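Local coordinates for TRAP dicarboxylate ABC transporter, substrate-binding protein (Roseobacter denitrificans, PDB 4OVQ) that probably serves as the periplasmic solute receptor of a TRAP transport system, and is seen here with beta-D-glucuronate bound between its two lobes, at residues Phe87-Ile92 with Pro97-Val102; Ile178-Gly183 with Ala301-Ala306. All coordinates share one frame; numbering follows the deposited sequence.

Contact 1. Residues Phe87-Ile92 with Pro97-Val102; sequences FNLGPI and PAANVV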
loop_
_atom_site.group_PDB
_atom_site.type_symbol
_atom_site.label_atom_id
_atom_site.label_comp_id
_atom_site.label_asym_id
_atom_site.label_seq_id
_atom_site.Cartn_x
_atom_site.Cartn_y
_atom_site.Cartn_z
ATOM N N PHE A 87 -0.488 7.696 0.194
ATOM C CA PHE A 87 -0.271 6.728 1.239
ATOM C C PHE A 87 -0.826 5.337 0.862
ATOM O O PHE A 87 -1.994 5.176 0.461
ATOM C CB PHE A 87 -0.908 7.183 2.563
ATOM C CG PHE A 87 -0.341 8.444 3.116
ATOM C CD1 PHE A 87 1.019 8.681 3.071
ATOM C CD2 PHE A 87 -1.191 9.381 3.691
ATOM C CE1 PHE A 87 1.549 9.858 3.582
ATOM C CE2 PHE A 87 -0.692 10.554 4.214
ATOM C CZ PHE A 87 0.675 10.787 4.165
ATOM N N ASN A 88 0.015 4.330 1.065
ATOM C CA ASN A 88 -0.464 2.946 1.113
ATOM C C ASN A 88 -1.368 2.778 2.333
ATOM O O ASN A 88 -1.084 3.336 3.398
ATOM C CB ASN A 88 0.742 2.051 1.281
ATOM C CG ASN A 88 0.437 0.567 1.126
ATOM O OD1 ASN A 88 0.225 -0.140 2.126
ATOM N ND2 ASN A 88 0.520 0.068 -0.099
ATOM N N LEU A 89 -2.452 2.023 2.222
ATOM C CA LEU A 89 -3.350 1.885 3.383
ATOM C C LEU A 89 -2.794 1.035 4.520
ATOM O O LEU A 89 -3.294 1.105 5.631
ATOM C CB LEU A 89 -4.744 1.407 2.963
ATOM C CG LEU A 89 -5.717 2.582 2.859
ATOM C CD1 LEU A 89 -5.354 3.552 1.763
ATOM C CD2 LEU A 89 -7.161 2.080 2.692
ATOM N N GLY A 90 -1.745 0.258 4.249
ATOM C CA GLY A 90 -1.114 -0.562 5.276
ATOM C C GLY A 90 -0.768 0.181 6.548
ATOM O O GLY A 90 -1.223 -0.149 7.635
ATOM N N PRO A 91 0.041 1.224 6.437
ATOM C CA PRO A 91 0.411 2.029 7.619
ATOM C C PRO A 91 -0.696 2.958 8.131
ATOM O O PRO A 91 -0.566 3.504 9.231
ATOM C CB PRO A 91 1.635 2.814 7.131
ATOM C CG PRO A 91 2.079 2.111 5.867
ATOM C CD PRO A 91 0.838 1.582 5.261
ATOM N N ILE A 92 -1.769 3.118 7.354
ATOM C CA ILE A 92 -2.968 3.827 7.846
ATOM C C ILE A 92 -3.818 2.966 8.794
ATOM O O ILE A 92 -4.519 3.495 9.691
ATOM C CB ILE A 92 -3.833 4.361 6.687
ATOM C CG1 ILE A 92 -3.031 5.409 5.890
ATOM C CG2 ILE A 92 -5.164 4.916 7.210
ATOM C CD1 ILE A 92 -3.734 5.958 4.742
ATOM N N PRO A 97 -9.469 1.974 12.108
ATOM C CA PRO A 97 -9.945 0.599 12.123
ATOM C C PRO A 97 -10.551 0.129 10.816
ATOM O O PRO A 97 -10.290 -0.991 10.425
ATOM C CB PRO A 97 -11.026 0.619 13.217
ATOM C CG PRO A 97 -10.583 1.684 14.137
ATOM C CD PRO A 97 -9.943 2.742 13.270
ATOM N N ALA A 98 -11.365 0.960 10.165
ATOM C CA ALA A 98 -12.065 0.522 8.954
ATOM C C ALA A 98 -11.044 0.351 7.842
ATOM O O ALA A 98 -11.139 -0.586 7.056
ATOM C CB ALA A 98 -13.183 1.488 8.559
ATOM N N ALA A 99 -10.047 1.242 7.789
ATOM C CA ALA A 99 -9.026 1.144 6.748
ATOM C C ALA A 99 -8.193 -0.090 6.957
ATOM O O ALA A 99 -7.666 -0.678 6.015
ATOM C CB ALA A 99 -8.137 2.369 6.741
ATOM N N ASN A 100 -8.081 -0.499 8.211
ATOM C CA ASN A 100 -7.319 -1.671 8.561
ATOM C C ASN A 100 -7.846 -2.958 7.910
ATOM O O ASN A 100 -7.111 -3.914 7.757
ATOM C CB ASN A 100 -7.278 -1.798 10.086
ATOM C CG ASN A 100 -5.986 -2.395 10.595
ATOM O OD1 ASN A 100 -4.947 -2.351 9.943
ATOM N ND2 ASN A 100 -6.033 -2.927 11.811
ATOM N N VAL A 101 -9.107 -2.970 7.477
ATOM C CA VAL A 101 -9.658 -4.151 6.834
ATOM C C VAL A 101 -8.905 -4.572 5.545
ATOM O O VAL A 101 -8.826 -5.749 5.232
ATOM C CB VAL A 101 -11.180 -4.009 6.571
ATOM C CG1 VAL A 101 -11.457 -3.213 5.323
ATOM C CG2 VAL A 101 -11.815 -5.378 6.469
ATOM N N VAL A 102 -8.282 -3.624 4.836
ATOM C CA VAL A 102 -7.635 -3.963 3.567
ATOM C C VAL A 102 -6.256 -4.581 3.800
ATOM O O VAL A 102 -5.636 -5.094 2.863
ATOM C CB VAL A 102 -7.554 -2.745 2.588
ATOM C CG1 VAL A 102 -8.930 -2.154 2.362
ATOM C CG2 VAL A 102 -6.617 -1.699 3.080
HETATM O O HOH W 1 -4.886 -0.887 6.517
#

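Contact 2. Residues Ile178-Gly183 with Ala301-Ala306; sequences IAELGG and APVYEA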
loop_
_atom_site.group_PDB
_atom_site.type_symbol
_atom_site.label_atom_id
_atom_site.label_comp_id
_atom_site.label_asym_id
_atom_site.label_seq_id
_atom_site.Cartn_x
_atom_site.Cartn_y
_atom_site.Cartn_z
ATOM N N ILE A 178 3.085 -12.982 9.766
ATOM C CA ILE A 178 4.370 -13.676 9.696
ATOM C C ILE A 178 4.489 -14.708 10.812
ATOM O O ILE A 178 4.908 -15.837 10.565
ATOM C CB ILE A 178 5.566 -12.706 9.719
ATOM C CG1 ILE A 178 5.482 -11.716 8.537
ATOM C CG2 ILE A 178 6.897 -13.478 9.723
ATOM C CD1 ILE A 178 5.709 -12.343 7.151
ATOM N N ALA A 179 4.092 -14.328 12.022
ATOM C CA ALA A 179 4.212 -15.217 13.178
ATOM C C ALA A 179 3.392 -16.492 12.950
ATOM O O ALA A 179 3.819 -17.596 13.345
ATOM C CB ALA A 179 3.791 -14.490 14.445
ATOM N N GLU A 180 2.252 -16.379 12.263
ATOM C CA GLU A 180 1.399 -17.564 12.028
ATOM C C GLU A 180 1.928 -18.498 10.915
ATOM O O GLU A 180 1.486 -19.657 10.766
ATOM C CB GLU A 180 -0.050 -17.137 11.747
ATOM C CG GLU A 180 -0.649 -16.325 12.892
ATOM C CD GLU A 180 -0.815 -17.139 14.178
ATOM O OE1 GLU A 180 -0.864 -18.384 14.085
ATOM O OE2 GLU A 180 -0.874 -16.536 15.270
ATOM N N LEU A 181 2.888 -17.998 10.141
ATOM C CA LEU A 181 3.594 -18.807 9.177
ATOM C C LEU A 181 4.889 -19.306 9.801
ATOM O O LEU A 181 5.694 -19.942 9.130
ATOM C CB LEU A 181 3.873 -17.992 7.911
ATOM C CG LEU A 181 2.634 -17.475 7.161
ATOM C CD1 LEU A 181 3.042 -16.573 6.013
ATOM C CD2 LEU A 181 1.803 -18.647 6.639
ATOM N N GLY A 182 5.081 -18.989 11.082
ATOM C CA GLY A 182 6.239 -19.450 11.837
ATOM C C GLY A 182 7.485 -18.620 11.654
ATOM O O GLY A 182 8.560 -18.998 12.098
ATOM N N GLY A 183 7.351 -17.481 10.988
ATOM C CA GLY A 183 8.485 -16.601 10.801
ATOM C C GLY A 183 8.641 -15.639 11.952
ATOM O O GLY A 183 7.848 -15.622 12.905
ATOM N N ALA A 301 -6.345 -17.607 10.175
ATOM C CA ALA A 301 -7.548 -17.603 10.985
ATOM C C ALA A 301 -7.394 -16.719 12.209
ATOM O O ALA A 301 -8.249 -15.868 12.451
ATOM C CB ALA A 301 -7.949 -19.032 11.388
ATOM N N PRO A 302 -6.297 -16.893 12.977
ATOM C CA PRO A 302 -6.029 -16.123 14.200
ATOM C C PRO A 302 -5.820 -14.610 13.981
ATOM O O PRO A 302 -6.026 -13.816 14.893
ATOM C CB PRO A 302 -4.751 -16.761 14.770
ATOM C CG PRO A 302 -4.488 -17.935 13.980
ATOM C CD PRO A 302 -5.192 -17.818 12.678
ATOM N N VAL A 303 -5.382 -14.215 12.794
ATOM C CA VAL A 303 -5.204 -12.797 12.503
ATOM C C VAL A 303 -6.572 -12.139 12.265
ATOM O O VAL A 303 -6.831 -11.028 12.762
ATOM C CB VAL A 303 -4.254 -12.599 11.299
ATOM C CG1 VAL A 303 -4.081 -11.110 10.952
ATOM C CG2 VAL A 303 -2.889 -13.228 11.593
ATOM N N TYR A 304 -7.424 -12.806 11.488
ATOM C CA TYR A 304 -8.782 -12.322 11.234
ATOM C C TYR A 304 -9.558 -12.296 12.523
ATOM O O TYR A 304 -10.194 -11.301 12.883
ATOM C CB TYR A 304 -9.522 -13.231 10.263
ATOM C CG TYR A 304 -9.315 -12.929 8.804
ATOM C CD1 TYR A 304 -8.148 -13.297 8.159
ATOM C CD2 TYR A 304 -10.285 -12.287 8.070
ATOM C CE1 TYR A 304 -7.952 -13.038 6.836
ATOM C CE2 TYR A 304 -10.096 -12.026 6.728
ATOM C CZ TYR A 304 -8.921 -12.394 6.115
ATOM O OH TYR A 304 -8.720 -12.137 4.777
ATOM N N GLU A 305 -9.533 -13.422 13.216
ATOM C CA GLU A 305 -10.243 -13.548 14.461
ATOM C C GLU A 305 -9.770 -12.490 15.460
ATOM O O GLU A 305 -10.559 -11.943 16.223
ATOM C CB GLU A 305 -10.052 -14.966 14.979
ATOM C CG GLU A 305 -10.805 -15.960 14.115
ATOM C CD GLU A 305 -12.293 -15.768 14.277
ATOM O OE1 GLU A 305 -12.690 -15.325 15.379
ATOM O OE2 GLU A 305 -13.045 -16.041 13.312
ATOM N N ALA A 306 -8.496 -12.140 15.384
ATOM C CA ALA A 306 -7.933 -11.145 16.303
ATOM C C ALA A 306 -8.272 -9.685 15.901
ATOM O O ALA A 306 -8.262 -8.777 16.740
ATOM C CB ALA A 306 -6.446 -11.339 16.412
#

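Contact 1. Residues Phe87-Ile92 with Pro97-Val102
Leu89 and Ala99 bring the two backbones nearest, their CA atoms 6.6 Å apart, where the short, weakly bonded helical turn 89-92 faces the helically bent loop that becomes a 3-10 turn at Val101-Val102. Leu89 meets Val102 and Ala99 together. Its CB lies 3.6 Å from Val102 CG2, and its CD2 reaches the same methyl at 3.8 Å, so one branch of the valine sits against both the root and the tip of the leucine. With Val102 CG1 anti to its carbonyl carbon (chi1 -55°), CG2 is left between the backbone N and the carbonyl carbon and faces the leucine. Ala99 CB touches Ile92 CG2 at 3.9 Å and, on a different side, Leu89 CD2 more loosely at 4.2 Å. Ile126 of helix 121-132 touches Leu89, Ala99 and Val102, extending the buried apolar cluster. The polar join is made by one water, which donates to Leu89 O at 2.7 Å and to Ala99 O at 2.8 Å, linking two carbonyls that could not bond to each other. At the strand end Asn88 OD1 caps the turn, accepting from Gly90 N at 2.9 Å from above its carbonyl plane (40° out). Asn88 ND2 bonds to Glu234, a glucuronate-binding residue, and Asn88 itself touches the sugar acid. The arrangement is an N-capped helical turn at the C-terminal end of a central strand, placed at the ligand pocket as in type 2 periplasmic binding folds, with a hydrophobic layer packed behind it.

Contact 2. Residues Ile178-Gly183 with Ala301-Ala306
Glu180, in the last turn of helix 172-180, meets Pro302 and Val303 in the first turn of helix 301-310, and these three side chains make the whole contact. The apolar part is the glutamate's aliphatic stem: its CG lies 4.0 Å from Val303 CG2 as the two side chains run past each other in opposite directions. The carboxylate forms a van der Waals contact with the proline, whose CB-CG edge faces the flat side of the acid; Pro302 CG is 3.7 Å from Glu180 OE1 and Pro302 CB 3.9 Å from Glu180 OE2. The bend at chi2 (-66°) turns the carboxylate off the line toward the second helix, which sets its face against that edge. With an alanine at Glu180, the Pro302 ring and Val303 CG2 would probably lose their cover from this helix and a gap would open between the two. Among backbone bonds, Ile178 O accepts from both Leu181 N and Gly183 N, while Gly182, with positive phi, bonds back to Ala179 O. The contact thus sets a Schellman-capped helix C-terminus beside the proline-bearing N-terminal turn of another helix, remote from the glucuronate pocket.

In the fold
Contact 1 comes first along the chain; the centres of the two lie 18 Å apart and their nearest atoms about 6 Å, without touching. Contact 1 begins on the last residues of strand 84-88 of the five-stranded sheet, whose 2-1-3-5-4 order suits the type 2 binding-protein fold. In contact 2, helix 172-180 packs on strands 146-150 and 165-168 of the other lobe. Helix 301-310 relates the two: Pro302 and Val303 meet Glu180, whereas Tyr304 bonds to Pro105 O and Tyr307 to Pro97 O in the loop after helix 89-92. This helix thus touches elements that probably belong to both lobes, while contact 1 lies near the sugar acid held between them.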